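Local coordinates for TerD domain-containing protein (Streptomyces coelicolor A3, PDB 2QZ7) that is of unknown function but, as a homologue of the tellurium-resistance protein TerD, carries a TerD-family beta-sandwich with bound metal ions, at residues L30-S35 against G88-M93; H43-A48 against A112-N117. One frame throughout, in Å; residues are numbered along the deposited sequence.

Contact 1 (L30-S35 against G88-M93); sequences LKWDPS and GFVEEM. With NA (sodium ion), chain C; NA (sodium ion), chain D.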
ATOM      1  N   LEU A  30      -2.742  -8.661   0.790  1.00 43.53           N
ATOM      2  CA  LEU A  30      -3.587  -8.117   1.843  1.00 43.34           C
ATOM      3  C   LEU A  30      -4.787  -9.045   2.132  1.00 43.50           C
ATOM      4  O   LEU A  30      -5.398  -9.565   1.193  1.00 42.74           O
ATOM      5  CB  LEU A  30      -4.093  -6.741   1.385  1.00 43.57           C
ATOM      6  CG  LEU A  30      -5.217  -6.068   2.192  1.00 44.73           C
ATOM      7  CD1 LEU A  30      -4.700  -5.737   3.588  1.00 42.20           C
ATOM      8  CD2 LEU A  30      -5.615  -4.778   1.446  1.00 41.77           C
ATOM      9  N   LYS A  31      -5.077  -9.294   3.418  1.00 42.70           N
ATOM     10  CA  LYS A  31      -6.268 -10.067   3.830  1.00 42.84           C
ATOM     11  C   LYS A  31      -7.065  -9.244   4.824  1.00 42.15           C
ATOM     12  O   LYS A  31      -6.506  -8.368   5.480  1.00 42.71           O
ATOM     13  CB  LYS A  31      -5.848 -11.409   4.481  1.00 42.50           C
ATOM     14  CG  LYS A  31      -4.988 -11.257   5.749  1.00 41.52           C
ATOM     15  CD  LYS A  31      -4.695 -12.628   6.393  1.00 45.07           C
ATOM     16  CE  LYS A  31      -3.926 -12.468   7.710  1.00 48.48           C
ATOM     17  NZ  LYS A  31      -3.843 -13.758   8.506  1.00 49.22           N
ATOM     18  N   TRP A  32      -8.360  -9.543   4.933  1.00 42.64           N
ATOM     19  CA  TRP A  32      -9.270  -8.993   5.937  1.00 42.69           C
ATOM     20  C   TRP A  32     -10.605  -9.732   5.925  1.00 43.78           C
ATOM     21  O   TRP A  32     -11.005 -10.319   4.912  1.00 43.69           O
ATOM     22  CB  TRP A  32      -9.484  -7.480   5.751  1.00 42.14           C
ATOM     23  CG  TRP A  32     -10.375  -7.043   4.592  1.00 40.28           C
ATOM     24  CD1 TRP A  32     -11.736  -6.749   4.640  1.00 40.85           C
ATOM     25  CD2 TRP A  32      -9.955  -6.768   3.254  1.00 41.49           C
ATOM     26  NE1 TRP A  32     -12.162  -6.310   3.399  1.00 38.59           N
ATOM     27  CE2 TRP A  32     -11.098  -6.325   2.532  1.00 40.33           C
ATOM     28  CE3 TRP A  32      -8.701  -6.836   2.589  1.00 41.79           C
ATOM     29  CZ2 TRP A  32     -11.036  -5.966   1.169  1.00 40.34           C
ATOM     30  CZ3 TRP A  32      -8.635  -6.474   1.254  1.00 41.15           C
ATOM     31  CH2 TRP A  32      -9.805  -6.047   0.549  1.00 42.07           C
ATOM     32  N   ASP A  33     -11.293  -9.747   7.059  1.00 45.48           N
ATOM     33  CA  ASP A  33     -12.600 -10.403   7.106  1.00 46.49           C
ATOM     34  C   ASP A  33     -13.717  -9.488   6.637  1.00 47.29           C
ATOM     35  O   ASP A  33     -13.688  -8.288   6.917  1.00 47.75           O
ATOM     36  CB  ASP A  33     -12.916 -10.933   8.506  1.00 46.48           C
ATOM     37  CG  ASP A  33     -12.017 -12.085   8.900  1.00 48.04           C
ATOM     38  OD1 ASP A  33     -11.400 -12.727   8.001  1.00 45.03           O
ATOM     39  OD2 ASP A  33     -11.937 -12.347  10.118  1.00 48.05           O
ATOM     40  N   PRO A  34     -14.736 -10.061   5.966  1.00 47.66           N
ATOM     41  CA  PRO A  34     -15.876  -9.274   5.529  1.00 47.67           C
ATOM     42  C   PRO A  34     -16.760  -8.886   6.736  1.00 48.06           C
ATOM     43  O   PRO A  34     -16.518  -9.356   7.850  1.00 48.08           O
ATOM     44  CB  PRO A  34     -16.611 -10.234   4.592  1.00 47.78           C
ATOM     45  CG  PRO A  34     -16.338 -11.605   5.209  1.00 48.15           C
ATOM     46  CD  PRO A  34     -14.892 -11.492   5.628  1.00 47.77           C
ATOM     47  N   SER A  35     -17.769  -8.020   6.516  1.00 47.85           N
ATOM     48  CA  SER A  35     -18.522  -7.519   7.630  1.00 48.34           C
ATOM     49  C   SER A  35     -19.769  -8.401   7.948  1.00 50.09           C
ATOM     50  O   SER A  35     -20.324  -9.122   7.074  1.00 48.93           O
ATOM     51  CB  SER A  35     -18.944  -6.050   7.396  1.00 47.33           C
ATOM     52  OG  SER A  35     -19.511  -5.883   6.035  1.00 46.89           O
ATOM     53  N   GLY A  88      -8.010 -16.092   2.983  1.00 45.73           N
ATOM     54  CA  GLY A  88      -6.621 -15.777   2.717  1.00 44.99           C
ATOM     55  C   GLY A  88      -6.405 -14.400   2.134  1.00 44.98           C
ATOM     56  O   GLY A  88      -7.174 -13.493   2.401  1.00 45.34           O
ATOM     57  N   PHE A  89      -5.350 -14.253   1.335  1.00 44.63           N
ATOM     58  CA  PHE A  89      -5.017 -12.973   0.703  1.00 45.24           C
ATOM     59  C   PHE A  89      -5.909 -12.663  -0.458  1.00 45.65           C
ATOM     60  O   PHE A  89      -5.817 -13.300  -1.504  1.00 47.72           O
ATOM     61  CB  PHE A  89      -3.572 -12.977   0.285  1.00 45.71           C
ATOM     62  CG  PHE A  89      -2.660 -13.032   1.436  1.00 45.87           C
ATOM     63  CD1 PHE A  89      -2.665 -11.992   2.372  1.00 45.86           C
ATOM     64  CD2 PHE A  89      -1.859 -14.138   1.644  1.00 47.11           C
ATOM     65  CE1 PHE A  89      -1.804 -12.007   3.473  1.00 47.95           C
ATOM     66  CE2 PHE A  89      -0.986 -14.190   2.750  1.00 48.88           C
ATOM     67  CZ  PHE A  89      -0.970 -13.129   3.676  1.00 48.95           C
ATOM     68  N   VAL A  90      -6.802 -11.710  -0.261  1.00 43.51           N
ATOM     69  CA  VAL A  90      -7.813 -11.430  -1.259  1.00 43.70           C
ATOM     70  C   VAL A  90      -7.402 -10.317  -2.243  1.00 43.88           C
ATOM     71  O   VAL A  90      -8.131 -10.023  -3.198  1.00 44.50           O
ATOM     72  CB  VAL A  90      -9.170 -11.078  -0.571  1.00 43.44           C
ATOM     73  CG1 VAL A  90      -9.668 -12.273   0.253  1.00 42.99           C
ATOM     74  CG2 VAL A  90      -9.022  -9.849   0.301  1.00 42.57           C
ATOM     75  N   GLU A  91      -6.262  -9.672  -2.004  1.00 42.73           N
ATOM     76  CA  GLU A  91      -5.853  -8.589  -2.860  1.00 43.22           C
ATOM     77  C   GLU A  91      -4.340  -8.600  -2.933  1.00 43.95           C
ATOM     78  O   GLU A  91      -3.682  -8.887  -1.952  1.00 45.89           O
ATOM     79  CB  GLU A  91      -6.378  -7.248  -2.306  1.00 43.22           C
ATOM     80  CG  GLU A  91      -5.977  -5.993  -3.143  1.00 41.85           C
ATOM     81  CD  GLU A  91      -7.012  -4.888  -3.060  1.00 41.63           C
ATOM     82  OE1 GLU A  91      -8.230  -5.210  -2.962  1.00 42.44           O
ATOM     83  OE2 GLU A  91      -6.632  -3.701  -3.135  1.00 44.34           O
ATOM     84  N   GLU A  92      -3.768  -8.307  -4.084  1.00 43.68           N
ATOM     85  CA  GLU A  92      -2.313  -8.319  -4.165  1.00 44.35           C
ATOM     86  C   GLU A  92      -1.832  -7.308  -5.202  1.00 43.33           C
ATOM     87  O   GLU A  92      -2.533  -7.020  -6.188  1.00 42.24           O
ATOM     88  CB  GLU A  92      -1.807  -9.729  -4.529  1.00 45.99           C
ATOM     89  CG  GLU A  92      -1.929 -10.070  -6.013  1.00 48.95           C
ATOM     90  CD  GLU A  92      -0.703  -9.595  -6.852  1.00 51.29           C
ATOM     91  OE1 GLU A  92       0.414  -9.554  -6.330  1.00 51.27           O
ATOM     92  OE2 GLU A  92      -0.859  -9.282  -8.042  1.00 52.95           O
HETATM   93  N   MSE A  93      -0.624  -6.805  -4.989  1.00 42.45           N
HETATM   94  CA  MSE A  93       0.000  -5.906  -5.931  1.00 42.20           C
HETATM   95  C   MSE A  93       1.453  -6.343  -6.084  1.00 42.56           C
HETATM   96  O   MSE A  93       2.200  -6.440  -5.087  1.00 40.72           O
HETATM   97  CB  MSE A  93      -0.047  -4.453  -5.379  1.00 43.88           C
HETATM   98  CG  MSE A  93       0.462  -3.405  -6.417  1.00 40.54           C
HETATM   99 SE   MSE A  93       0.340  -1.593  -5.815  0.80 47.05          SE
HETATM  100  CE  MSE A  93      -1.572  -1.440  -5.907  1.00 39.48           C
TER
HETATM  101 NA    NA C 193     -11.276 -12.261   3.734  1.00 39.87          NA
HETATM  102 NA    NA D 194      -9.861  -3.541  -2.720  1.00 30.59          NA
HETATM  103  O   HOH W   1      -9.018 -12.394   4.025  1.00 36.42           O
HETATM  104  O   HOH W   2     -11.014  -3.324  -4.566  1.00 28.16           O
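The end of strand 26-31 pairs antiparallel with the start of strand 91-95 through a classic beta bulge, in which Val90 and Glu91 both face Leu30. Leu30 N donates to Glu91 O at 2.9 Å, in the carbonyl plane. Leu30 O takes two weak bonds in return, from Val90 N at 2.9 Å and from Glu91 N. From within the bulge, Val90 CG2 sits over one face of the Trp32 indole, 3.5 Å from CZ3 and offset toward the rim, a CH-pi contact. Trp32 chi1 is 75°, which places CG between its own backbone N and carbonyl carbon and brings the ring back over the valine. Trp32 NE1 is held by His42 O. Phe89 turns its ring edge to the Leu30-Lys31 backbone, and the extended Lys31 chain crosses it obliquely. Two sodium ions are bound here. Trp32 O binds one at 2.3 Å, with Gly84, Gly86 and a water that also links Trp32 N to Gly88 O. Glu91 OE1 binds the other at 2.4 Å, while OE2 accepts from Ile46 N. With both oxygens engaged, the buried Glu91 carboxylate is fixed in rotation and probably stays ionised.

Contact 2 (H43-A48 against A112-N117); sequences HLDIIA and AIHQDN. With NA (sodium ion), chain D; EDO (1,2-ethanediol), chain F.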
ATOM      1  N   HIS A  43     -14.384  -2.408   2.607  1.00 43.05           N
ATOM      2  CA  HIS A  43     -13.669  -2.199   1.363  1.00 42.60           C
ATOM      3  C   HIS A  43     -12.303  -1.597   1.696  1.00 42.11           C
ATOM      4  O   HIS A  43     -12.204  -0.442   2.146  1.00 42.17           O
ATOM      5  CB  HIS A  43     -14.441  -1.299   0.397  1.00 42.32           C
ATOM      6  CG  HIS A  43     -13.764  -1.120  -0.931  1.00 42.81           C
ATOM      7  ND1 HIS A  43     -14.358  -0.471  -1.989  1.00 42.91           N
ATOM      8  CD2 HIS A  43     -12.518  -1.456  -1.353  1.00 42.57           C
ATOM      9  CE1 HIS A  43     -13.529  -0.450  -3.018  1.00 42.83           C
ATOM     10  NE2 HIS A  43     -12.397  -1.030  -2.650  1.00 43.24           N
ATOM     11  N   LEU A  44     -11.275  -2.429   1.526  1.00 41.74           N
ATOM     12  CA  LEU A  44      -9.862  -2.052   1.712  1.00 41.35           C
ATOM     13  C   LEU A  44      -9.167  -2.157   0.384  1.00 41.74           C
ATOM     14  O   LEU A  44      -9.505  -3.016  -0.436  1.00 41.20           O
ATOM     15  CB  LEU A  44      -9.109  -2.950   2.698  1.00 40.96           C
ATOM     16  CG  LEU A  44      -9.296  -2.664   4.203  1.00 41.44           C
ATOM     17  CD1 LEU A  44     -10.770  -2.911   4.690  1.00 37.67           C
ATOM     18  CD2 LEU A  44      -8.310  -3.470   5.017  1.00 36.19           C
ATOM     19  N   ASP A  45      -8.233  -1.232   0.171  1.00 41.93           N
ATOM     20  CA  ASP A  45      -7.422  -1.179  -1.051  1.00 42.61           C
ATOM     21  C   ASP A  45      -5.970  -1.088  -0.718  1.00 42.43           C
ATOM     22  O   ASP A  45      -5.545  -0.233   0.100  1.00 42.47           O
ATOM     23  CB  ASP A  45      -7.741   0.067  -1.885  1.00 41.72           C
ATOM     24  CG  ASP A  45      -9.092  -0.032  -2.607  1.00 44.91           C
ATOM     25  OD1 ASP A  45      -9.547  -1.152  -2.939  1.00 45.59           O
ATOM     26  OD2 ASP A  45      -9.709   1.036  -2.854  1.00 46.03           O
ATOM     27  N   ILE A  46      -5.181  -1.918  -1.400  1.00 42.13           N
ATOM     28  CA  ILE A  46      -3.741  -1.636  -1.494  1.00 42.77           C
ATOM     29  C   ILE A  46      -3.593  -0.464  -2.465  1.00 43.72           C
ATOM     30  O   ILE A  46      -4.178  -0.467  -3.571  1.00 43.16           O
ATOM     31  CB  ILE A  46      -2.930  -2.827  -2.061  1.00 42.40           C
ATOM     32  CG1 ILE A  46      -3.102  -4.111  -1.189  1.00 41.84           C
ATOM     33  CG2 ILE A  46      -1.398  -2.439  -2.134  1.00 44.57           C
ATOM     34  CD1 ILE A  46      -2.459  -5.408  -1.880  1.00 40.89           C
ATOM     35  N   ILE A  47      -2.798   0.521  -2.070  1.00 43.58           N
ATOM     36  CA  ILE A  47      -2.557   1.696  -2.917  1.00 43.34           C
ATOM     37  C   ILE A  47      -1.071   1.948  -2.933  1.00 42.97           C
ATOM     38  O   ILE A  47      -0.449   1.905  -1.886  1.00 44.06           O
ATOM     39  CB  ILE A  47      -3.265   2.966  -2.318  1.00 43.25           C
ATOM     40  CG1 ILE A  47      -4.801   2.741  -2.196  1.00 44.76           C
ATOM     41  CG2 ILE A  47      -2.952   4.179  -3.179  1.00 42.72           C
ATOM     42  CD1 ILE A  47      -5.544   3.942  -1.493  1.00 42.23           C
ATOM     43  N   ALA A  48      -0.494   2.243  -4.104  1.00 43.43           N
ATOM     44  CA  ALA A  48       0.910   2.682  -4.175  1.00 41.80           C
ATOM     45  C   ALA A  48       1.041   3.969  -4.994  1.00 41.69           C
ATOM     46  O   ALA A  48       0.189   4.266  -5.838  1.00 41.92           O
ATOM     47  CB  ALA A  48       1.806   1.585  -4.801  1.00 41.83           C
ATOM     48  N   ALA A 112      -5.617   1.438   2.430  1.00 42.94           N
ATOM     49  CA  ALA A 112      -6.660   2.385   2.817  1.00 42.65           C
ATOM     50  C   ALA A 112      -8.028   1.716   3.016  1.00 42.34           C
ATOM     51  O   ALA A 112      -8.410   0.833   2.243  1.00 42.46           O
ATOM     52  CB  ALA A 112      -6.766   3.524   1.779  1.00 42.22           C
ATOM     53  N   ILE A 113      -8.752   2.151   4.044  1.00 41.93           N
ATOM     54  CA  ILE A 113     -10.122   1.689   4.291  1.00 42.22           C
ATOM     55  C   ILE A 113     -11.087   2.704   3.724  1.00 42.85           C
ATOM     56  O   ILE A 113     -10.952   3.900   3.998  1.00 44.50           O
ATOM     57  CB  ILE A 113     -10.391   1.469   5.820  1.00 42.32           C
ATOM     58  CG1 ILE A 113      -9.299   0.557   6.417  1.00 44.07           C
ATOM     59  CG2 ILE A 113     -11.790   0.895   6.065  1.00 40.05           C
ATOM     60  CD1 ILE A 113      -9.247   0.600   7.951  1.00 41.92           C
ATOM     61  N   HIS A 114     -12.067   2.254   2.941  1.00 43.24           N
ATOM     62  CA  HIS A 114     -13.156   3.153   2.504  1.00 44.46           C
ATOM     63  C   HIS A 114     -14.002   3.689   3.647  1.00 44.97           C
ATOM     64  O   HIS A 114     -14.308   2.982   4.630  1.00 44.39           O
ATOM     65  CB  HIS A 114     -13.973   2.554   1.361  1.00 44.05           C
ATOM     66  CG  HIS A 114     -13.168   2.445   0.096  1.00 45.00           C
ATOM     67  ND1 HIS A 114     -13.449   3.169  -1.037  1.00 47.11           N
ATOM     68  CD2 HIS A 114     -12.061   1.723  -0.187  1.00 42.29           C
ATOM     69  CE1 HIS A 114     -12.571   2.878  -1.976  1.00 47.54           C
ATOM     70  NE2 HIS A 114     -11.711   2.009  -1.481  1.00 46.47           N
ATOM     71  N   GLN A 115     -14.350   4.967   3.527  1.00 46.40           N
ATOM     72  CA  GLN A 115     -14.947   5.691   4.630  1.00 47.22           C
ATOM     73  C   GLN A 115     -16.398   6.079   4.359  1.00 48.90           C
ATOM     74  O   GLN A 115     -17.016   6.754   5.177  1.00 49.44           O
ATOM     75  CB  GLN A 115     -14.115   6.946   4.935  1.00 47.68           C
ATOM     76  CG  GLN A 115     -12.708   6.675   5.436  1.00 44.30           C
ATOM     77  CD  GLN A 115     -12.676   5.857   6.724  1.00 42.42           C
ATOM     78  OE1 GLN A 115     -13.239   6.256   7.734  1.00 44.01           O
ATOM     79  NE2 GLN A 115     -11.965   4.725   6.701  1.00 40.92           N
ATOM     80  N   ASP A 116     -16.945   5.628   3.235  1.00 50.45           N
ATOM     81  CA  ASP A 116     -18.256   6.089   2.771  1.00 52.55           C
ATOM     82  C   ASP A 116     -19.448   5.526   3.536  1.00 53.20           C
ATOM     83  O   ASP A 116     -20.572   6.017   3.400  1.00 53.59           O
ATOM     84  CB  ASP A 116     -18.406   5.909   1.252  1.00 53.69           C
ATOM     85  CG  ASP A 116     -18.012   4.521   0.769  1.00 55.87           C
ATOM     86  OD1 ASP A 116     -17.158   3.836   1.380  1.00 56.78           O
ATOM     87  OD2 ASP A 116     -18.580   4.112  -0.258  1.00 61.27           O
ATOM     88  N   ASN A 117     -19.201   4.517   4.363  1.00 53.53           N
ATOM     89  CA  ASN A 117     -20.218   4.007   5.264  1.00 53.90           C
ATOM     90  C   ASN A 117     -19.952   4.413   6.715  1.00 53.38           C
ATOM     91  O   ASN A 117     -20.387   3.741   7.634  1.00 53.98           O
ATOM     92  CB  ASN A 117     -20.325   2.489   5.115  1.00 54.42           C
ATOM     93  CG  ASN A 117     -20.669   2.065   3.689  1.00 55.29           C
ATOM     94  OD1 ASN A 117     -21.657   2.533   3.112  1.00 56.72           O
ATOM     95  ND2 ASN A 117     -19.860   1.165   3.122  1.00 54.93           N
TER
HETATM   96 NA    NA D 194      -9.861  -3.541  -2.720  1.00 30.59          NA
HETATM   97  C1  EDO F 196     -14.739   6.439  -0.747  1.00 49.60           C
HETATM   98  O1  EDO F 196     -15.231   5.292  -1.448  1.00 52.77           O
HETATM   99  C2  EDO F 196     -14.401   5.897   0.607  1.00 44.15           C
HETATM  100  O2  EDO F 196     -13.898   6.916   1.442  1.00 43.16           O
HETATM  101  O   HOH W   2     -11.014  -3.324  -4.566  1.00 28.16           O
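His43 lies just before strand 44-52, and its carbonyl O receives His114 N at 2.8 Å, nearly along the C=O axis. Its side chain has CG anti to the backbone N (chi1 -177°). The imidazole lies flat against that of His114, in a face-to-face stack with centroids 3.6 Å apart and planes at 15°. The two side chains run side by side and point the same way. His43 NE2 donates to Asp45 OD1 at 2.9 Å and has a weak bond to a sodium-bound water.

Leu44 and Ile113 form a non-hydrogen-bonded antiparallel pair, with Leu44 CG against Ile113 CG1. Leu44 O turns to the sodium ion.

Asp45 is the hub. Its backbone makes both bonds of the hydrogen-bonded pair with Ala112. Its OD1 binds the sodium at 2.4 Å. OD2 takes a straight bond of 2.6 Å from His114 NE2. OD2 lies in the plane of the His114 ring, while the donor stands above the carboxylate plane; the two planes are 88° apart. The carboxylate therefore joins the metal to both stacked histidines, and this would be expected to favour its ionised form. At the far side of the His114 ring, ND1 is hydrogen-bonded to O1 of an ethanediol, probably from the crystallisation liquor. Gln115 N binds the other hydroxyl.

Ile46 turns away from 112-117 and packs on Met93 of strand 91-95, in the other sheet. Ile47 follows on the Asp45 face, its CD1 3.5 Å from Ala112 CB.

Helix 179-185 covers this face, with Phe182 on Ile47 and Ala112, and Pro179 on Ala112 and His114. Phe66 meets the His43 ring.

Overall arrangement
Contacts 1 and 2 lie in different five-stranded antiparallel sheets of the beta-sandwich, and their centres are about 12 Å apart. Contact 2 is buried, whereas contact 1 is partly buried and reaches the surface at Gly88. Segment 43-48 of contact 2 meets contact 1 directly: Trp32 CH2 packs on Leu44 O. One sodium belongs to both contacts. Glu91 from one sheet and Leu44 and Asp45 from the other bind it, with Ser81 completing the protein ligands. Contact 1 gives a single carboxylate oxygen to this site and gives one main-chain carbonyl, Trp32 O, to a second sodium. Contact 2 ties its carboxylate to the metal and to two stacked histidines.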